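Local coordinates for protein bifunctional cytochrome P450/NADPH--P450 reductase (Deinococcus aerius, PDB 7F3H) that probably hydroxylates substrates with molecular oxygen at its haem, using electrons that a fused reductase draws from NADPH, at residues Gly268-Ser273 with Ser441-Pro446. Sequence-based numbering, arbitrary orientation.
With HEM (protoporphyrin IX containing Fe), chain E.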
ATOM      1  N   GLY A 268      -0.279   0.430   6.307  1.00 33.87           N
ATOM      2  CA  GLY A 268       0.388   1.641   5.916  1.00 31.85           C
ATOM      3  C   GLY A 268       1.855   1.491   5.588  1.00 35.79           C
ATOM      4  O   GLY A 268       2.369   2.326   4.839  1.00 36.38           O
ATOM      5  N   HIS A 269       2.557   0.469   6.085  1.00 34.23           N
ATOM      6  CA  HIS A 269       3.988   0.667   5.895  1.00 40.27           C
ATOM      7  C   HIS A 269       4.492   0.067   4.581  1.00 35.93           C
ATOM      8  O   HIS A 269       5.261   0.724   3.879  1.00 34.98           O
ATOM      9  CB  HIS A 269       4.816   0.184   7.093  1.00 38.26           C
ATOM     10  CG  HIS A 269       5.139  -1.274   7.094  1.00 43.84           C
ATOM     11  ND1 HIS A 269       4.242  -2.249   7.492  1.00 50.55           N
ATOM     12  CD2 HIS A 269       6.292  -1.916   6.782  1.00 37.24           C
ATOM     13  CE1 HIS A 269       4.834  -3.432   7.419  1.00 52.66           C
ATOM     14  NE2 HIS A 269       6.073  -3.255   6.989  1.00 48.73           N
ATOM     15  N   GLU A 270       4.098  -1.164   4.223  1.00 34.57           N
ATOM     16  CA  GLU A 270       4.678  -1.756   3.027  1.00 31.15           C
ATOM     17  C   GLU A 270       3.994  -1.278   1.745  1.00 33.64           C
ATOM     18  O   GLU A 270       4.658  -1.214   0.707  1.00 29.91           O
ATOM     19  CB  GLU A 270       4.635  -3.279   3.115  1.00 36.49           C
ATOM     20  CG  GLU A 270       5.952  -3.853   3.630  1.00 42.69           C
ATOM     21  CD  GLU A 270       6.011  -5.370   3.597  1.00 55.30           C
ATOM     22  OE1 GLU A 270       7.131  -5.897   3.382  1.00 52.37           O
ATOM     23  OE2 GLU A 270       4.951  -6.027   3.796  1.00 59.63           O
ATOM     24  N   THR A 271       2.744  -0.809   1.815  1.00 28.74           N
ATOM     25  CA  THR A 271       2.160  -0.113   0.673  1.00 26.93           C
ATOM     26  C   THR A 271       2.953   1.152   0.346  1.00 27.42           C
ATOM     27  O   THR A 271       3.391   1.350  -0.787  1.00 24.51           O
ATOM     28  CB  THR A 271       0.700   0.258   0.956  1.00 24.62           C
ATOM     29  OG1 THR A 271       0.591   0.839   2.266  1.00 25.10           O
ATOM     30  CG2 THR A 271      -0.196  -0.932   0.836  1.00 23.25           C
ATOM     31  N   THR A 272       3.140   2.017   1.346  1.00 27.21           N
ATOM     32  CA  THR A 272       3.807   3.297   1.160  1.00 23.33           C
ATOM     33  C   THR A 272       5.290   3.134   0.872  1.00 28.94           C
ATOM     34  O   THR A 272       5.823   3.789  -0.031  1.00 26.84           O
ATOM     35  CB  THR A 272       3.583   4.127   2.404  1.00 27.98           C
ATOM     36  OG1 THR A 272       2.179   4.050   2.710  1.00 30.16           O
ATOM     37  CG2 THR A 272       4.019   5.573   2.191  1.00 23.31           C
ATOM     38  N   SER A 273       5.990   2.264   1.620  1.00 28.27           N
ATOM     39  CA  SER A 273       7.398   2.058   1.316  1.00 30.57           C
ATOM     40  C   SER A 273       7.545   1.436  -0.069  1.00 26.73           C
ATOM     41  O   SER A 273       8.478   1.777  -0.799  1.00 24.58           O
ATOM     42  CB  SER A 273       8.091   1.199   2.387  1.00 27.22           C
ATOM     43  OG  SER A 273       7.600  -0.123   2.362  1.00 28.71           O
ATOM     44  N   SER A 441       3.882 -10.331  -1.185  1.00 33.83           N
ATOM     45  CA  SER A 441       3.318 -10.810   0.067  1.00 27.63           C
ATOM     46  C   SER A 441       1.909 -10.242   0.181  1.00 35.51           C
ATOM     47  O   SER A 441       1.060 -10.510  -0.679  1.00 40.73           O
ATOM     48  CB  SER A 441       4.200 -10.378   1.231  1.00 37.07           C
ATOM     49  OG  SER A 441       4.246  -8.960   1.315  1.00 37.74           O
ATOM     50  N   LEU A 442       1.618  -9.477   1.237  1.00 36.91           N
ATOM     51  CA  LEU A 442       0.406  -8.663   1.189  1.00 38.80           C
ATOM     52  C   LEU A 442       0.523  -7.625   0.076  1.00 35.22           C
ATOM     53  O   LEU A 442      -0.451  -7.347  -0.638  1.00 42.65           O
ATOM     54  CB  LEU A 442       0.147  -7.997   2.547  1.00 38.27           C
ATOM     55  CG  LEU A 442      -1.204  -7.315   2.826  1.00 47.56           C
ATOM     56  CD1 LEU A 442      -2.244  -8.349   3.299  1.00 39.80           C
ATOM     57  CD2 LEU A 442      -1.090  -6.114   3.824  1.00 36.81           C
ATOM     58  N   THR A 443       1.734  -7.094  -0.124  1.00 29.87           N
ATOM     59  CA  THR A 443       2.081  -6.044  -1.070  1.00 34.21           C
ATOM     60  C   THR A 443       3.145  -6.564  -2.037  1.00 31.95           C
ATOM     61  O   THR A 443       3.600  -7.701  -1.938  1.00 35.13           O
ATOM     62  CB  THR A 443       2.591  -4.805  -0.335  1.00 33.40           C
ATOM     63  OG1 THR A 443       3.541  -5.230   0.644  1.00 39.30           O
ATOM     64  CG2 THR A 443       1.437  -4.074   0.381  1.00 32.29           C
ATOM     65  N   ILE A 444       3.478  -5.746  -3.032  1.00 33.85           N
ATOM     66  CA  ILE A 444       4.597  -5.991  -3.938  1.00 33.38           C
ATOM     67  C   ILE A 444       5.647  -4.936  -3.715  1.00 33.93           C
ATOM     68  O   ILE A 444       5.381  -3.828  -3.230  1.00 35.60           O
ATOM     69  CB  ILE A 444       4.240  -6.064  -5.436  1.00 28.33           C
ATOM     70  CG1 ILE A 444       3.464  -4.819  -5.833  1.00 29.34           C
ATOM     71  CG2 ILE A 444       3.609  -7.376  -5.780  1.00 23.43           C
ATOM     72  CD1 ILE A 444       3.229  -4.706  -7.316  1.00 27.48           C
ATOM     73  N   LYS A 445       6.863  -5.310  -4.037  1.00 30.81           N
ATOM     74  CA  LYS A 445       7.915  -4.444  -3.550  1.00 29.86           C
ATOM     75  C   LYS A 445       9.217  -4.763  -4.273  1.00 31.54           C
ATOM     76  O   LYS A 445       9.449  -5.946  -4.584  1.00 31.40           O
ATOM     77  CB  LYS A 445       7.871  -4.685  -2.025  1.00 41.52           C
ATOM     78  CG  LYS A 445       8.081  -6.189  -1.559  1.00 45.32           C
ATOM     79  CD  LYS A 445       7.621  -6.277  -0.101  1.00 46.70           C
ATOM     80  CE  LYS A 445       8.168  -7.583   0.370  1.00 57.61           C
ATOM     81  NZ  LYS A 445       7.635  -8.797  -0.338  1.00 46.64           N
ATOM     82  N   PRO A 446      10.052  -3.767  -4.623  1.00 29.74           N
ATOM     83  CA  PRO A 446      11.366  -4.096  -5.208  1.00 33.25           C
ATOM     84  C   PRO A 446      12.303  -4.635  -4.143  1.00 34.63           C
ATOM     85  O   PRO A 446      12.314  -4.146  -3.014  1.00 34.83           O
ATOM     86  CB  PRO A 446      11.864  -2.769  -5.806  1.00 32.97           C
ATOM     87  CG  PRO A 446      10.989  -1.730  -5.371  1.00 28.83           C
ATOM     88  CD  PRO A 446       9.777  -2.313  -4.681  1.00 36.62           C
TER
HETATM   89  CHA HEM E 601      -7.344   0.125   2.365  1.00 23.29           C
HETATM   90  CHB HEM E 601      -4.772   2.543   5.703  1.00 25.55           C
HETATM   91  CHC HEM E 601      -1.356   3.487   2.357  1.00 27.38           C
HETATM   92  CHD HEM E 601      -3.789   0.825  -0.885  1.00 21.49           C
HETATM   93  C1A HEM E 601      -6.948   0.701   3.546  1.00 25.76           C
HETATM   94  C2A HEM E 601      -7.653   0.598   4.806  1.00 29.25           C
HETATM   95  C3A HEM E 601      -6.976   1.292   5.735  1.00 25.52           C
HETATM   96  C4A HEM E 601      -5.765   1.793   5.104  1.00 24.07           C
HETATM   97  CMA HEM E 601      -7.374   1.467   7.223  1.00 19.69           C
HETATM   98  CAA HEM E 601      -9.013  -0.097   4.972  1.00 26.97           C
HETATM   99  CBA HEM E 601     -10.097   0.972   4.791  1.00 26.10           C
HETATM  100  CGA HEM E 601     -11.504   0.418   5.015  1.00 31.28           C
HETATM  101  O1A HEM E 601     -12.267   1.107   5.746  1.00 29.44           O
HETATM  102  O2A HEM E 601     -11.875  -0.722   4.599  1.00 26.62           O
HETATM  103  C1B HEM E 601      -3.642   3.050   5.094  1.00 24.15           C
HETATM  104  C2B HEM E 601      -2.630   3.899   5.712  1.00 23.56           C
HETATM  105  C3B HEM E 601      -1.723   4.192   4.764  1.00 23.47           C
HETATM  106  C4B HEM E 601      -2.091   3.483   3.552  1.00 28.11           C
HETATM  107  CMB HEM E 601      -2.698   4.412   7.165  1.00 18.29           C
HETATM  108  CAB HEM E 601      -0.398   4.984   4.841  1.00 25.68           C
HETATM  109  CBB HEM E 601       0.145   5.454   5.966  1.00 35.04           C
HETATM  110  C1C HEM E 601      -1.700   2.840   1.181  1.00 26.63           C
HETATM  111  C2C HEM E 601      -0.984   2.890  -0.101  1.00 28.38           C
HETATM  112  C3C HEM E 601      -1.694   2.123  -0.949  1.00 24.07           C
HETATM  113  C4C HEM E 601      -2.855   1.622  -0.279  1.00 21.28           C
HETATM  114  CMC HEM E 601       0.351   3.647  -0.366  1.00 25.84           C
HETATM  115  CAC HEM E 601      -1.490   1.778  -2.417  1.00 27.07           C
HETATM  116  CBC HEM E 601      -0.478   2.263  -3.121  1.00 35.57           C
HETATM  117  C1D HEM E 601      -4.960   0.398  -0.291  1.00 23.81           C
HETATM  118  C2D HEM E 601      -5.964  -0.469  -0.902  1.00 24.60           C
HETATM  119  C3D HEM E 601      -6.926  -0.641   0.003  1.00 22.22           C
HETATM  120  C4D HEM E 601      -6.584   0.075   1.215  1.00 24.65           C
HETATM  121  CMD HEM E 601      -5.944  -1.070  -2.333  1.00 17.46           C
HETATM  122  CAD HEM E 601      -8.168  -1.485  -0.222  1.00 21.13           C
HETATM  123  CBD HEM E 601      -7.735  -2.865   0.193  1.00 21.33           C
HETATM  124  CGD HEM E 601      -8.795  -3.874  -0.094  1.00 27.53           C
HETATM  125  O1D HEM E 601      -8.683  -4.952   0.538  1.00 28.68           O
HETATM  126  O2D HEM E 601      -9.723  -3.612  -0.928  1.00 30.36           O
HETATM  127  NA  HEM E 601      -5.789   1.410   3.778  1.00 23.77           N
HETATM  128  NB  HEM E 601      -3.291   2.828   3.784  1.00 23.11           N
HETATM  129  NC  HEM E 601      -2.827   2.041   1.029  1.00 21.14           N
HETATM  130  ND  HEM E 601      -5.375   0.709   0.995  1.00 20.20           N
HETATM  131 FE   HEM E 601      -4.405   1.818   2.325  1.00 28.73          FE
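The carboxylate of E270, from the Gly-X-Glu-Thr-Thr signature (G268 to T272) of the long distal helix of cytochromes P450, lies with one face over segment 441-446: T443 OG1 sits beneath its OE2 side at 3.5 Å, and K445 CD beneath its OE1 side, also 3.5 Å from OE1. On the helix side of E270, the H269 imidazole carries E270 CB over its ring centre, 4.1 Å above the plane. A third flat group, the porphyrin, receives T271 on the face toward helix 254-285, with T271 OG1 3.2 Å from C1C of one pyrrole. The helix packs here on the strand-turn-strand hairpin 438-446. Its E270-T271 pair corresponds to the acid-alcohol pair thought to assist oxygen activation in relatives. The helix is kinked here, the N atoms of E270 and T271 lacking bonds to the preceding turn, while T271 OG1 bonds to A267 O. T271 CG2, anti to the carbonyl carbon (chi1 46° for OG1), lies between the pyrrole and T443: it still touches HEM C3C and meets T443 CG2 at 3.6 Å, the two side chains crossing at nearly a right angle. The E270 chain, extended beyond CG (chi2 -174°), passes T443 with CB only 3.3 Å from OG1 and ends slanting across the K445 CD-CE methylenes, which lie under OE1. K445 NZ stays 4.7 Å from E270 OE1, short of a salt bridge, and bonds weakly to K439 O instead. An alanine at E270 would keep CB over the imidazole but remove the carboxylate, which would probably leave a gap above T443 OG1 and let the K445 chain turn more freely. One turn on, S273 N and S273 OG both donate to H269 O, approaching from opposite faces of its carbonyl plane.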